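Local coordinates for protein CopN (Chlamydia pneumoniae, PDB 4NRH) that probably acts as a type III secretion gatekeeper that binds the chaperone Scc3 and helps control when translocator proteins are secreted, at residues A[20-25]-A[68-73]; A[26-31]-A[120-125]; A[109-114]-A[124-129]. One frame throughout, in Å; residues are numbered along the deposited sequence.

Interaction 1 of 3, residues A[20-25]-A[68-73]; sequences DKYASG and LDYLVQ. With NA (sodium ion), chain E.
Tyr-22 and Tyr-70 mark the closest backbone approach, with CA atoms 7.2 Å apart, where segments 20-24 and 68-73 run nearly antiparallel (158° between their directions) with axes 10.9 Å apart. At that spacing the gap is bridged mainly by one large side chain, the phenol of Tyr-22, laid across the neighbouring helix. One face of its ring rests on Tyr-70: CB of Tyr-70 stands 3.7 Å from the centroid of the Tyr-22 ring and almost exactly on its normal, a CH-pi contact. The Tyr-70 ring, with CG anti to the backbone N (chi1 157°), turns its edge toward the same face; with centroids 5.7 Å apart and planes at 73°, the pair is T-shaped. The nearest carbons of the two rings are Tyr-22 CD1 and Tyr-70 CD1, at 3.9 Å.

Both helices belong to the HrpJ-like region of this all-helical protein, and helix 31-40 packs against both, its Leu-34 touching Tyr-22 and Tyr-70 and its Arg-38 touching Tyr-70.

Beyond the ring, the hydroxyl of Tyr-22 donates to Gln-73 OE1, which lies at the ring edge in its plane. The modelled OH to OE1 separation of 2.4 Å is too short to be trusted as an exact length. The Gln-73 chain is extended, and its amide plane is steeply turned from the phenol ring. Asp-69 adds its CB, 3.7 Å from Tyr-22 OH, while its carboxylate leads away to salt bridges with Lys-105 and Arg-90.

At the C-terminal end of helix 18-24, away from this contact, the carbonyl O of Ala-23 binds a sodium ion at 2.5 Å, together with three waters and the carbonyls of Asn-26 and Ile-29; one of these waters also donates to Ser-24 O.

Interaction 2 of 3, residues A[26-31]-A[120-125]; sequences NSEISG and VSPSGL. With NA (sodium ion), chain E.
Glu-28 and Pro-122 make the direct contact, and it is van der Waals in kind. The glutamate chain, extended beyond CG, and the proline ring slide past each other in opposite directions, bringing OE2 of Glu-28 to 3.5 Å from CB of Pro-122.

The polar link runs through one water, which donates to Glu-28 OE1 at 2.5 Å and accepts from Ser-123 N at 3.0 Å. The carboxylate therefore faces the start of helix 122-133, where the helix dipole would probably favour its negative charge. Its strongest partner, Arg-126, which forms a salt bridge with OE2, is the residue just after 120-125, and Gln-112 of helix 108-115 also donates to OE2.

Two local motifs shape the segments. Asn-26 to Ile-29 is a type I beta turn, and within it Asn-26 OD1 accepts from Glu-28 N at 3.0 Å with an N-H...O angle of 159°, an Asx turn. Across the contact Ser-121 is the N-cap of its helix, its OG accepting from Gly-124 N at a more bent 139°.

Of the two segments, only the turn binds the metal. The carbonyl oxygens at its two ends point to the sodium ion, Asn-26 O at 2.4 Å and Ile-29 O at 2.5 Å. Ala-23 O and three waters bring the ligands to six, all of them neutral oxygens.

Interaction 3 of 3, residues A[109-114]-A[124-129]; sequences FASQEY and GLRSLY
Two consecutive helices of the HrpJ-like region, 108-115 and 122-133, meet here in a steep helix-loop-helix crossing, and Ser-111 sits at its centre. Its CA lies 6.0 Å from the CA of Leu-125, and the segment axes come within 9.3 Å at 122° between their directions. The small serine at the nearest point is consistent with so close an approach.

Arg-126 reaches round the serine. Its CG, anti to the carbonyl carbon (chi1 -67°), passes 3.5 Å from Ser-111 CB; a bend at chi3 then curls the guanidinium back to present its edge to the hydroxyl. NH1 of Arg-126 donates to Ser-111 OG at 2.9 Å, with the oxygen near the guanidinium plane; the N-H...O angle of 146° marks a somewhat bent bond. Ser-111 OG passes its own hydrogen bond to Leu-108 O, one turn back in the same helix.

Leu-125 supplies the apolar half. Its CD1 lies 3.6 Å from the carbonyl O of Ser-111 and 3.9 Å from CB of Tyr-114, whereas the phenol of Tyr-114 leads off toward Lys-164 of helix 152-172. Phe-161 of that same helix touches Leu-125, so helix 152-172 packs against the crossing.

With the serine hydroxyl accepting from Arg-126 and donating to Leu-108, a buried polar atom is satisfied in both roles. Arg-126 NH1 is likewise shared between Ser-111 and its stronger partner Glu-28; gripped by two partners, it limits the rotation of the guanidinium, and the carboxylate probably offsets its charge.

In the fold
All three contacts lie in the HrpJ-like region, and burial differs among them. Interaction 3 is buried, interaction 1 partly so, and interaction 2 is a surface contact. Interactions 1 and 2 share the sodium ion and its three waters, since the metal spans the end of helix 18-24 and the loop after it. Interactions 2 and 3, with centres 8 Å apart, both use helix 122-133. The Glu-28 to Arg-126 salt bridge and the hydrogen bonds of Gln-112 to the turn tie them together. Chemistry follows position: aromatic stacking between antiparallel helices in 20-25/68-73, water and carboxylate contacts in 26-31/120-125, and a serine-arginine hydrogen bond beside a leucine in 109-114/124-129.

Interaction 1 of 3, residues A[20-25]-A[68-73]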
loop_
_atom_site.group_PDB
_atom_site.type_symbol
_atom_site.label_atom_id
_atom_site.label_comp_id
_atom_site.label_asym_id
_atom_site.label_seq_id
_atom_site.Cartn_x
_atom_site.Cartn_y
_atom_site.Cartn_z
ATOM N N ASP A 20 10.058 -3.985 -39.673
ATOM C CA ASP A 20 8.645 -3.867 -39.331
ATOM C C ASP A 20 8.305 -4.595 -38.031
ATOM O O ASP A 20 7.429 -4.161 -37.285
ATOM C CB ASP A 20 7.773 -4.398 -40.472
ATOM C CG ASP A 20 7.869 -3.543 -41.722
ATOM O OD1 ASP A 20 8.326 -2.386 -41.620
ATOM O OD2 ASP A 20 7.493 -4.031 -42.809
ATOM N N LYS A 21 8.994 -5.702 -37.766
ATOM C CA LYS A 21 8.747 -6.479 -36.552
ATOM C C LYS A 21 9.205 -5.723 -35.309
ATOM O O LYS A 21 8.521 -5.729 -34.285
ATOM C CB LYS A 21 9.440 -7.843 -36.625
ATOM C CG LYS A 21 8.922 -8.746 -37.734
ATOM C CD LYS A 21 9.723 -10.035 -37.816
ATOM C CE LYS A 21 9.262 -10.897 -38.981
ATOM N NZ LYS A 21 7.823 -11.261 -38.861
ATOM N N TYR A 22 10.366 -5.081 -35.402
ATOM C CA TYR A 22 10.864 -4.225 -34.330
ATOM C C TYR A 22 9.901 -3.078 -34.036
ATOM O O TYR A 22 9.663 -2.731 -32.880
ATOM C CB TYR A 22 12.241 -3.659 -34.690
ATOM C CG TYR A 22 13.411 -4.480 -34.196
ATOM C CD1 TYR A 22 13.880 -5.568 -34.920
ATOM C CD2 TYR A 22 14.058 -4.154 -33.011
ATOM C CE1 TYR A 22 14.955 -6.316 -34.471
ATOM C CE2 TYR A 22 15.132 -4.895 -32.553
ATOM C CZ TYR A 22 15.577 -5.974 -33.287
ATOM O OH TYR A 22 16.646 -6.713 -32.834
ATOM N N ALA A 23 9.354 -2.492 -35.096
ATOM C CA ALA A 23 8.552 -1.277 -34.987
ATOM C C ALA A 23 7.064 -1.544 -34.756
ATOM O O ALA A 23 6.318 -0.625 -34.418
ATOM C CB ALA A 23 8.737 -0.428 -36.231
ATOM N N SER A 24 6.640 -2.789 -34.954
ATOM C CA SER A 24 5.219 -3.142 -34.940
ATOM C C SER A 24 4.484 -2.702 -33.671
ATOM O O SER A 24 3.415 -2.099 -33.747
ATOM C CB SER A 24 5.051 -4.651 -35.119
ATOM O OG SER A 24 3.679 -5.006 -35.152
ATOM N N GLY A 25 5.056 -3.007 -32.511
ATOM C CA GLY A 25 4.441 -2.642 -31.247
ATOM C C GLY A 25 5.100 -1.448 -30.584
ATOM O O GLY A 25 4.835 -1.151 -29.420
ATOM N N LEU A 68 20.084 -0.120 -32.707
ATOM C CA LEU A 68 21.348 -0.844 -32.762
ATOM C C LEU A 68 21.136 -2.354 -32.696
ATOM O O LEU A 68 21.806 -3.110 -33.402
ATOM C CB LEU A 68 22.274 -0.388 -31.635
ATOM C CG LEU A 68 23.018 0.914 -31.936
ATOM C CD1 LEU A 68 23.536 1.548 -30.659
ATOM C CD2 LEU A 68 24.154 0.671 -32.921
ATOM N N ASP A 69 20.217 -2.792 -31.839
ATOM C CA ASP A 69 19.834 -4.201 -31.786
ATOM C C ASP A 69 19.353 -4.675 -33.153
ATOM O O ASP A 69 19.689 -5.774 -33.592
ATOM C CB ASP A 69 18.746 -4.434 -30.734
ATOM C CG ASP A 69 19.233 -4.178 -29.322
ATOM O OD1 ASP A 69 20.441 -4.361 -29.065
ATOM O OD2 ASP A 69 18.406 -3.800 -28.467
ATOM N N TYR A 70 18.560 -3.838 -33.816
ATOM C CA TYR A 70 18.029 -4.163 -35.134
ATOM C C TYR A 70 19.135 -4.261 -36.182
ATOM O O TYR A 70 19.159 -5.196 -36.981
ATOM C CB TYR A 70 16.995 -3.122 -35.573
ATOM C CG TYR A 70 16.816 -3.064 -37.074
ATOM C CD1 TYR A 70 16.131 -4.066 -37.749
ATOM C CD2 TYR A 70 17.342 -2.015 -37.818
ATOM C CE1 TYR A 70 15.971 -4.025 -39.120
ATOM C CE2 TYR A 70 17.186 -1.964 -39.191
ATOM C CZ TYR A 70 16.499 -2.972 -39.837
ATOM O OH TYR A 70 16.338 -2.929 -41.203
ATOM N N LEU A 71 20.041 -3.287 -36.173
ATOM C CA LEU A 71 21.124 -3.229 -37.152
ATOM C C LEU A 71 22.025 -4.456 -37.063
ATOM O O LEU A 71 22.400 -5.036 -38.082
ATOM C CB LEU A 71 21.952 -1.956 -36.958
ATOM C CG LEU A 71 21.255 -0.638 -37.297
ATOM C CD1 LEU A 71 22.135 0.544 -36.918
ATOM C CD2 LEU A 71 20.889 -0.589 -38.772
ATOM N N VAL A 72 22.370 -4.841 -35.840
ATOM C CA VAL A 72 23.183 -6.029 -35.608
ATOM C C VAL A 72 22.473 -7.291 -36.098
ATOM O O VAL A 72 23.087 -8.167 -36.709
ATOM C CB VAL A 72 23.528 -6.181 -34.108
ATOM C CG1 VAL A 72 24.124 -7.551 -33.824
ATOM C CG2 VAL A 72 24.485 -5.081 -33.670
ATOM N N GLN A 73 21.170 -7.366 -35.846
ATOM C CA GLN A 73 20.392 -8.558 -36.166
ATOM C C GLN A 73 20.098 -8.705 -37.660
ATOM O O GLN A 73 20.058 -9.818 -38.179
ATOM C CB GLN A 73 19.077 -8.554 -35.378
ATOM C CG GLN A 73 18.342 -9.886 -35.392
ATOM C CD GLN A 73 17.050 -9.853 -34.599
ATOM O OE1 GLN A 73 16.751 -8.872 -33.916
ATOM N NE2 GLN A 73 16.277 -10.927 -34.685
HETATM NA NA NA E . 5.736 1.748 -34.857
HETATM O O HOH W 1 3.538 0.894 -33.663
HETATM O O HOH W 2 5.529 1.174 -37.043
HETATM O O HOH W 3 5.196 4.516 -35.175
#

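Interaction 2 of 3, residues A[26-31]-A[120-125]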
loop_
_atom_site.group_PDB
_atom_site.type_symbol
_atom_site.label_atom_id
_atom_site.label_comp_id
_atom_site.label_asym_id
_atom_site.label_seq_id
_atom_site.Cartn_x
_atom_site.Cartn_y
_atom_site.Cartn_z
ATOM N N ASN A 26 5.962 -0.762 -31.327
ATOM C CA ASN A 26 6.713 0.364 -30.788
ATOM C C ASN A 26 6.238 1.671 -31.421
ATOM O O ASN A 26 6.494 1.928 -32.597
ATOM C CB ASN A 26 8.212 0.159 -31.029
ATOM C CG ASN A 26 9.078 1.160 -30.279
ATOM O OD1 ASN A 26 8.663 2.281 -29.994
ATOM N ND2 ASN A 26 10.304 0.752 -29.973
ATOM N N SER A 27 5.550 2.494 -30.637
ATOM C CA SER A 27 4.926 3.707 -31.160
ATOM C C SER A 27 5.897 4.873 -31.339
ATOM O O SER A 27 5.506 5.941 -31.808
ATOM C CB SER A 27 3.779 4.140 -30.245
ATOM O OG SER A 27 4.260 4.485 -28.957
ATOM N N GLU A 28 7.159 4.677 -30.968
ATOM C CA GLU A 28 8.145 5.748 -31.094
ATOM C C GLU A 28 9.108 5.547 -32.262
ATOM O O GLU A 28 10.025 6.344 -32.458
ATOM C CB GLU A 28 8.940 5.898 -29.793
ATOM C CG GLU A 28 8.141 6.489 -28.644
ATOM C CD GLU A 28 8.948 6.587 -27.366
ATOM O OE1 GLU A 28 9.625 7.619 -27.170
ATOM O OE2 GLU A 28 8.907 5.636 -26.558
ATOM N N ILE A 29 8.902 4.487 -33.038
ATOM C CA ILE A 29 9.725 4.260 -34.220
ATOM C C ILE A 29 8.983 3.435 -35.269
ATOM O O ILE A 29 8.097 2.643 -34.946
ATOM C CB ILE A 29 11.061 3.569 -33.850
ATOM C CG1 ILE A 29 12.131 3.865 -34.904
ATOM C CG2 ILE A 29 10.869 2.071 -33.664
ATOM C CD1 ILE A 29 13.544 3.666 -34.409
ATOM N N SER A 30 9.335 3.651 -36.533
ATOM C CA SER A 30 8.714 2.937 -37.642
ATOM C C SER A 30 9.745 2.108 -38.398
ATOM O O SER A 30 10.947 2.352 -38.290
ATOM C CB SER A 30 8.025 3.918 -38.593
ATOM O OG SER A 30 8.975 4.736 -39.256
ATOM N N GLY A 31 9.271 1.123 -39.154
ATOM C CA GLY A 31 10.144 0.290 -39.960
ATOM C C GLY A 31 10.871 1.113 -41.005
ATOM O O GLY A 31 12.024 0.839 -41.341
ATOM N N VAL A 120 1.466 13.232 -21.333
ATOM C CA VAL A 120 2.912 13.222 -21.180
ATOM C C VAL A 120 3.503 12.267 -22.215
ATOM O O VAL A 120 2.830 11.341 -22.668
ATOM C CB VAL A 120 3.326 12.803 -19.748
ATOM C CG1 VAL A 120 2.996 11.338 -19.504
ATOM C CG2 VAL A 120 4.806 13.069 -19.500
ATOM N N SER A 121 4.755 12.498 -22.600
ATOM C CA SER A 121 5.428 11.632 -23.558
ATOM C C SER A 121 5.935 10.366 -22.877
ATOM O O SER A 121 6.228 10.380 -21.681
ATOM C CB SER A 121 6.587 12.375 -24.227
ATOM O OG SER A 121 7.658 12.567 -23.318
ATOM N N PRO A 122 6.035 9.262 -23.637
ATOM C CA PRO A 122 6.607 8.013 -23.119
ATOM C C PRO A 122 8.023 8.206 -22.584
ATOM O O PRO A 122 8.397 7.595 -21.581
ATOM C CB PRO A 122 6.602 7.091 -24.341
ATOM C CG PRO A 122 5.512 7.621 -25.206
ATOM C CD PRO A 122 5.524 9.107 -25.011
ATOM N N SER A 123 8.800 9.053 -23.253
ATOM C CA SER A 123 10.172 9.319 -22.843
ATOM C C SER A 123 10.188 10.109 -21.540
ATOM O O SER A 123 11.107 9.977 -20.731
ATOM C CB SER A 123 10.928 10.081 -23.934
ATOM O OG SER A 123 10.301 11.320 -24.216
ATOM N N GLY A 124 9.165 10.937 -21.353
ATOM C CA GLY A 124 9.001 11.692 -20.125
ATOM C C GLY A 124 8.806 10.771 -18.939
ATOM O O GLY A 124 9.340 11.013 -17.857
ATOM N N LEU A 125 8.036 9.708 -19.147
ATOM C CA LEU A 125 7.804 8.715 -18.105
ATOM C C LEU A 125 9.070 7.913 -17.812
ATOM O O LEU A 125 9.359 7.601 -16.656
ATOM C CB LEU A 125 6.660 7.777 -18.499
ATOM C CG LEU A 125 5.252 8.378 -18.493
ATOM C CD1 LEU A 125 4.208 7.311 -18.785
ATOM C CD2 LEU A 125 4.966 9.056 -17.165
HETATM NA NA NA E . 5.736 1.748 -34.857
HETATM O O HOH W 4 8.564 9.661 -26.150
HETATM O O HOH W 1 3.538 0.894 -33.663
HETATM O O HOH W 2 5.529 1.174 -37.043
HETATM O O HOH W 3 5.196 4.516 -35.175
#

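Interaction 3 of 3, residues A[109-114]-A[124-129]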
loop_
_atom_site.group_PDB
_atom_site.type_symbol
_atom_site.label_atom_id
_atom_site.label_comp_id
_atom_site.label_asym_id
_atom_site.label_seq_id
_atom_site.Cartn_x
_atom_site.Cartn_y
_atom_site.Cartn_z
ATOM N N PHE A 109 7.923 -0.303 -23.715
ATOM C CA PHE A 109 6.533 -0.592 -24.056
ATOM C C PHE A 109 5.577 -0.225 -22.926
ATOM O O PHE A 109 4.446 0.198 -23.173
ATOM C CB PHE A 109 6.376 -2.068 -24.422
ATOM C CG PHE A 109 7.200 -2.484 -25.606
ATOM C CD1 PHE A 109 7.008 -1.888 -26.843
ATOM C CD2 PHE A 109 8.173 -3.461 -25.482
ATOM C CE1 PHE A 109 7.768 -2.265 -27.935
ATOM C CE2 PHE A 109 8.936 -3.841 -26.571
ATOM C CZ PHE A 109 8.734 -3.242 -27.799
ATOM N N ALA A 110 6.032 -0.392 -21.688
ATOM C CA ALA A 110 5.247 0.011 -20.528
ATOM C C ALA A 110 5.026 1.518 -20.541
ATOM O O ALA A 110 3.919 1.998 -20.303
ATOM C CB ALA A 110 5.935 -0.417 -19.243
ATOM N N SER A 111 6.093 2.258 -20.824
ATOM C CA SER A 111 6.036 3.713 -20.851
ATOM C C SER A 111 5.086 4.223 -21.925
ATOM O O SER A 111 4.410 5.229 -21.735
ATOM C CB SER A 111 7.429 4.298 -21.077
ATOM O OG SER A 111 7.902 4.005 -22.382
ATOM N N GLN A 112 5.035 3.517 -23.051
ATOM C CA GLN A 112 4.165 3.906 -24.155
ATOM C C GLN A 112 2.695 3.647 -23.844
ATOM O O GLN A 112 1.831 4.452 -24.189
ATOM C CB GLN A 112 4.570 3.171 -25.434
ATOM C CG GLN A 112 5.894 3.639 -26.013
ATOM C CD GLN A 112 6.395 2.744 -27.128
ATOM O OE1 GLN A 112 5.664 1.892 -27.633
ATOM N NE2 GLN A 112 7.649 2.934 -27.520
ATOM N N GLU A 113 2.410 2.523 -23.196
ATOM C CA GLU A 113 1.036 2.172 -22.858
ATOM C C GLU A 113 0.453 3.123 -21.814
ATOM O O GLU A 113 -0.709 3.518 -21.902
ATOM C CB GLU A 113 0.953 0.728 -22.359
ATOM C CG GLU A 113 -0.469 0.261 -22.096
ATOM C CD GLU A 113 -0.552 -1.201 -21.701
ATOM O OE1 GLU A 113 0.504 -1.807 -21.420
ATOM O OE2 GLU A 113 -1.677 -1.746 -21.670
ATOM N N TYR A 114 1.265 3.489 -20.827
ATOM C CA TYR A 114 0.821 4.397 -19.772
ATOM C C TYR A 114 0.751 5.847 -20.246
ATOM O O TYR A 114 -0.137 6.594 -19.835
ATOM C CB TYR A 114 1.735 4.287 -18.549
ATOM C CG TYR A 114 1.419 3.101 -17.663
ATOM C CD1 TYR A 114 1.851 1.824 -17.997
ATOM C CD2 TYR A 114 0.679 3.258 -16.499
ATOM C CE1 TYR A 114 1.561 0.738 -17.193
ATOM C CE2 TYR A 114 0.384 2.179 -15.688
ATOM C CZ TYR A 114 0.827 0.921 -16.039
ATOM O OH TYR A 114 0.536 -0.156 -15.236
ATOM N N GLY A 124 9.165 10.937 -21.353
ATOM C CA GLY A 124 9.001 11.692 -20.125
ATOM C C GLY A 124 8.806 10.771 -18.939
ATOM O O GLY A 124 9.340 11.013 -17.857
ATOM N N LEU A 125 8.036 9.708 -19.147
ATOM C CA LEU A 125 7.804 8.715 -18.105
ATOM C C LEU A 125 9.070 7.913 -17.812
ATOM O O LEU A 125 9.359 7.601 -16.656
ATOM C CB LEU A 125 6.660 7.777 -18.499
ATOM C CG LEU A 125 5.252 8.378 -18.493
ATOM C CD1 LEU A 125 4.208 7.311 -18.785
ATOM C CD2 LEU A 125 4.966 9.056 -17.165
ATOM N N ARG A 126 9.823 7.582 -18.858
ATOM C CA ARG A 126 11.061 6.824 -18.690
ATOM C C ARG A 126 12.107 7.645 -17.948
ATOM O O ARG A 126 12.863 7.116 -17.132
ATOM C CB ARG A 126 11.615 6.371 -20.042
ATOM C CG ARG A 126 10.751 5.350 -20.753
ATOM C CD ARG A 126 11.473 4.721 -21.934
ATOM N NE ARG A 126 11.821 5.687 -22.974
ATOM C CZ ARG A 126 11.017 6.027 -23.976
ATOM N NH1 ARG A 126 9.809 5.487 -24.070
ATOM N NH2 ARG A 126 11.417 6.910 -24.882
ATOM N N SER A 127 12.148 8.941 -18.239
ATOM C CA SER A 127 13.039 9.852 -17.534
ATOM C C SER A 127 12.685 9.909 -16.049
ATOM O O SER A 127 13.567 9.875 -15.190
ATOM C CB SER A 127 12.976 11.250 -18.151
ATOM O OG SER A 127 13.813 12.153 -17.452
ATOM N N LEU A 128 11.391 10.001 -15.757
ATOM C CA LEU A 128 10.914 9.990 -14.377
ATOM C C LEU A 128 11.265 8.693 -13.655
ATOM O O LEU A 128 11.767 8.720 -12.531
ATOM C CB LEU A 128 9.402 10.210 -14.329
ATOM C CG LEU A 128 8.802 10.090 -12.926
ATOM C CD1 LEU A 128 9.181 11.294 -12.075
ATOM C CD2 LEU A 128 7.297 9.924 -12.991
ATOM N N TYR A 129 10.991 7.561 -14.299
ATOM C CA TYR A 129 11.304 6.257 -13.721
ATOM C C TYR A 129 12.785 6.145 -13.375
ATOM O O TYR A 129 13.145 5.678 -12.293
ATOM C CB TYR A 129 10.907 5.124 -14.671
ATOM C CG TYR A 129 11.208 3.751 -14.109
ATOM C CD1 TYR A 129 10.336 3.140 -13.220
ATOM C CD2 TYR A 129 12.370 3.075 -14.458
ATOM C CE1 TYR A 129 10.609 1.891 -12.697
ATOM C CE2 TYR A 129 12.653 1.825 -13.941
ATOM C CZ TYR A 129 11.769 1.238 -13.061
ATOM O OH TYR A 129 12.044 -0.006 -12.543
#